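Protein dsvD (PDB 1UCR) may play an essential role in dissimilatory sulfite reduction and possibly binds DNA through its winged-helix motif. Local coordinates at residues L43-E53 with M62-K70. Numbering follows the deposited sequence.
Sequences LTALVNDEVLE and MYGLKGAGK
This contact belongs to the winged-helix fold: the end of helix 36-48 and the start of strand 52-57 meet strand 60-65, the returning strand of the wing hairpin, and the start of helix 68-74. Glu-53 and Gly-64 form an antiparallel hydrogen-bonded pair, with Glu-53 N to Gly-64 O at 2.8 Å. Beyond the paired strands, Lys-66 N donates to Val-51 O, just past the Schellman motif that ends helix 36-48 at Glu-50.

On the helix side, the Tyr-63 ring lies against Leu-43 and Val-47. Leu-43 CD1 makes a CH-pi contact over one face, 4.0 Å from the centroid of the Tyr-63 ring, while Val-47 CG2 meets the edge in plane. Tyr-63 OH is hydrogen-bonded to Lys-40 NZ, and Tyr-54 packs edge-to-face with the ring. Leu-52 CD2 and Leu-65 CD2 touch at 4.0 Å; both side chains also pack on Leu-12 of helix 3-12.

Lys-66 NZ and the Glu-50 carboxylate are linked by water, weakly on the glutamate side; Glu-50 OE2 is also hydrogen-bonded to Gln-6 NE2 of the second subunit. Another water joins Lys-66 NZ to Glu-53 OE2.

Glu-53 grips the start of helix 68-74. Its CG sits between backbone N and carbonyl carbon (chi1 59°), and the extended chain reaches two amides. Gly-67 N approaches Glu-53 OE2 from above the carboxylate plane at 2.9 Å, whereas Gly-69 N meets the syn lone pair of Glu-53 OE1 at 2.7 Å.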
loop_
_atom_site.group_PDB
_atom_site.type_symbol
_atom_site.label_atom_id
_atom_site.label_comp_id
_atom_site.label_asym_id
_atom_site.label_seq_id
_atom_site.Cartn_x
_atom_site.Cartn_y
_atom_site.Cartn_z
ATOM N N LEU B 43 7.573 4.766 -10.752
ATOM C CA LEU B 43 7.760 3.944 -9.562
ATOM C C LEU B 43 8.267 4.792 -8.396
ATOM O O LEU B 43 7.832 4.609 -7.238
ATOM C CB LEU B 43 8.768 2.808 -9.876
ATOM C CG LEU B 43 8.225 1.736 -10.815
ATOM C CD1 LEU B 43 9.365 0.804 -11.202
ATOM C CD2 LEU B 43 7.103 0.918 -10.173
ATOM N N THR B 44 9.193 5.715 -8.674
ATOM C CA THR B 44 9.745 6.534 -7.609
ATOM C C THR B 44 8.678 7.426 -7.030
ATOM O O THR B 44 8.642 7.598 -5.799
ATOM C CB THR B 44 10.903 7.394 -8.196
ATOM O OG1 THR B 44 11.900 6.522 -8.734
ATOM C CG2 THR B 44 11.525 8.200 -7.098
ATOM N N ALA B 45 7.802 7.999 -7.866
ATOM C CA ALA B 45 6.723 8.824 -7.336
ATOM C C ALA B 45 5.789 8.014 -6.469
ATOM O O ALA B 45 5.358 8.485 -5.422
ATOM C CB ALA B 45 5.946 9.400 -8.516
ATOM N N LEU B 46 5.489 6.769 -6.856
ATOM C CA LEU B 46 4.661 5.904 -6.011
ATOM C C LEU B 46 5.371 5.561 -4.700
ATOM O O LEU B 46 4.658 5.432 -3.679
ATOM C CB LEU B 46 4.252 4.656 -6.774
ATOM C CG LEU B 46 3.247 4.872 -7.898
ATOM C CD1 LEU B 46 3.201 3.655 -8.767
ATOM C CD2 LEU B 46 1.854 5.167 -7.332
ATOM N N VAL B 47 6.695 5.390 -4.696
ATOM C CA VAL B 47 7.403 5.215 -3.395
ATOM C C VAL B 47 7.301 6.481 -2.597
ATOM O O VAL B 47 7.032 6.407 -1.369
ATOM C CB VAL B 47 8.871 4.813 -3.684
ATOM C CG1 VAL B 47 9.648 4.863 -2.384
ATOM C CG2 VAL B 47 8.945 3.441 -4.323
ATOM N N ASN B 48 7.507 7.655 -3.177
ATOM C CA ASN B 48 7.425 8.887 -2.389
ATOM C C ASN B 48 6.043 9.050 -1.764
ATOM O O ASN B 48 5.927 9.517 -0.629
ATOM C CB ASN B 48 7.666 10.083 -3.322
ATOM C CG ASN B 48 9.047 10.144 -3.874
ATOM O OD1 ASN B 48 9.969 9.555 -3.346
ATOM N ND2 ASN B 48 9.153 10.924 -4.985
ATOM N N ASP B 49 5.004 8.643 -2.495
ATOM C CA ASP B 49 3.641 8.718 -1.978
ATOM C C ASP B 49 3.267 7.592 -1.031
ATOM O O ASP B 49 2.154 7.603 -0.484
ATOM C CB ASP B 49 2.691 8.749 -3.164
ATOM C CG ASP B 49 2.824 10.102 -3.845
ATOM O OD1 ASP B 49 2.435 10.284 -4.973
ATOM O OD2 ASP B 49 3.270 11.125 -3.234
ATOM N N GLU B 50 4.156 6.634 -0.840
ATOM C CA GLU B 50 4.033 5.515 0.072
ATOM C C GLU B 50 2.967 4.537 -0.399
ATOM O O GLU B 50 2.489 3.715 0.397
ATOM C CB GLU B 50 3.794 5.938 1.523
ATOM C CG GLU B 50 4.967 6.791 2.014
ATOM C CD GLU B 50 4.861 7.164 3.431
ATOM O OE1 GLU B 50 4.958 8.369 3.768
ATOM O OE2 GLU B 50 4.687 6.254 4.272
ATOM N N VAL B 51 2.642 4.546 -1.686
ATOM C CA VAL B 51 1.876 3.461 -2.286
ATOM C C VAL B 51 2.763 2.237 -2.445
ATOM O O VAL B 51 2.327 1.116 -2.276
ATOM C CB VAL B 51 1.307 3.899 -3.645
ATOM C CG1 VAL B 51 0.585 2.760 -4.351
ATOM C CG2 VAL B 51 0.373 5.074 -3.431
ATOM N N LEU B 52 4.037 2.478 -2.801
ATOM C CA LEU B 52 5.015 1.414 -2.903
ATOM C C LEU B 52 6.086 1.564 -1.843
ATOM O O LEU B 52 6.290 2.654 -1.282
ATOM C CB LEU B 52 5.761 1.426 -4.270
ATOM C CG LEU B 52 4.853 1.258 -5.481
ATOM C CD1 LEU B 52 5.677 1.314 -6.764
ATOM C CD2 LEU B 52 4.042 -0.012 -5.427
ATOM N N GLU B 53 6.781 0.462 -1.587
ATOM C CA GLU B 53 8.035 0.432 -0.824
ATOM C C GLU B 53 9.144 -0.040 -1.752
ATOM O O GLU B 53 8.913 -0.770 -2.727
ATOM C CB GLU B 53 7.855 -0.396 0.416
ATOM C CG GLU B 53 7.448 -1.812 0.188
ATOM C CD GLU B 53 6.970 -2.529 1.406
ATOM O OE1 GLU B 53 6.959 -3.800 1.326
ATOM O OE2 GLU B 53 6.564 -1.925 2.422
ATOM N N MET B 62 14.075 -3.272 -6.252
ATOM C CA MET B 62 12.772 -3.919 -6.240
ATOM C C MET B 62 11.751 -3.019 -5.605
ATOM O O MET B 62 12.057 -2.118 -4.819
ATOM C CB MET B 62 12.813 -5.262 -5.492
ATOM C CG MET B 62 13.886 -6.202 -6.039
ATOM S SD MET B 62 13.812 -7.851 -5.271
ATOM C CE MET B 62 12.616 -8.632 -6.348
ATOM N N TYR B 63 10.476 -3.304 -5.950
ATOM C CA TYR B 63 9.352 -2.502 -5.532
ATOM C C TYR B 63 8.215 -3.429 -5.183
ATOM O O TYR B 63 8.010 -4.434 -5.884
ATOM C CB TYR B 63 8.859 -1.546 -6.623
ATOM C CG TYR B 63 9.919 -0.569 -7.122
ATOM C CD1 TYR B 63 10.909 -0.988 -8.033
ATOM C CD2 TYR B 63 9.942 0.758 -6.651
ATOM C CE1 TYR B 63 11.868 -0.094 -8.463
ATOM C CE2 TYR B 63 10.922 1.651 -7.113
ATOM C CZ TYR B 63 11.870 1.195 -8.016
ATOM O OH TYR B 63 12.859 2.044 -8.492
ATOM N N GLY B 64 7.421 -3.079 -4.197
ATOM C CA GLY B 64 6.164 -3.755 -3.890
ATOM C C GLY B 64 5.214 -2.801 -3.204
ATOM O O GLY B 64 5.570 -1.671 -2.884
ATOM N N LEU B 65 3.953 -3.252 -3.030
ATOM C CA LEU B 65 3.011 -2.379 -2.346
ATOM C C LEU B 65 3.379 -2.152 -0.880
ATOM O O LEU B 65 3.904 -3.039 -0.210
ATOM C CB LEU B 65 1.599 -3.056 -2.408
ATOM C CG LEU B 65 0.995 -2.976 -3.807
ATOM C CD1 LEU B 65 -0.182 -3.950 -3.924
ATOM C CD2 LEU B 65 0.540 -1.560 -4.228
ATOM N N LYS B 66 3.139 -0.932 -0.363
ATOM C CA LYS B 66 3.491 -0.599 1.018
ATOM C C LYS B 66 2.911 -1.609 1.966
ATOM O O LYS B 66 1.700 -1.888 1.900
ATOM C CB LYS B 66 2.906 0.782 1.319
ATOM C CG LYS B 66 3.372 1.365 2.629
ATOM C CD LYS B 66 4.852 1.771 2.529
ATOM C CE LYS B 66 5.281 2.620 3.736
ATOM N NZ LYS B 66 6.787 2.763 3.644
ATOM N N GLY B 67 3.738 -2.108 2.846
ATOM C CA GLY B 67 3.302 -3.102 3.832
ATOM C C GLY B 67 3.573 -4.521 3.405
ATOM O O GLY B 67 3.566 -5.432 4.262
ATOM N N ALA B 68 3.826 -4.809 2.128
ATOM C CA ALA B 68 3.996 -6.189 1.682
ATOM C C ALA B 68 5.181 -6.861 2.326
ATOM O O ALA B 68 5.064 -8.090 2.630
ATOM C CB ALA B 68 4.147 -6.226 0.157
ATOM N N GLY B 69 6.269 -6.101 2.508
ATOM C CA GLY B 69 7.462 -6.696 3.148
ATOM C C GLY B 69 7.207 -7.205 4.540
ATOM O O GLY B 69 7.563 -8.347 4.966
ATOM N N LYS B 70 6.567 -6.393 5.367
ATOM C CA LYS B 70 6.294 -6.754 6.762
ATOM C C LYS B 70 5.246 -7.864 6.790
ATOM O O LYS B 70 5.325 -8.737 7.673
ATOM C CB LYS B 70 5.840 -5.514 7.544
ATOM C CG LYS B 70 6.915 -4.442 7.666
ATOM C CD LYS B 70 7.117 -3.856 9.045
ATOM C CE LYS B 70 8.131 -2.711 9.003
ATOM N NZ LYS B 70 7.850 -1.566 9.913
HETATM O O HOH W 1 7.304 4.414 5.677
HETATM O O HOH W 2 7.482 3.722 0.948
HETATM O O HOH W 3 6.531 -3.528 4.692
HETATM O O HOH W 4 7.620 0.069 3.981
#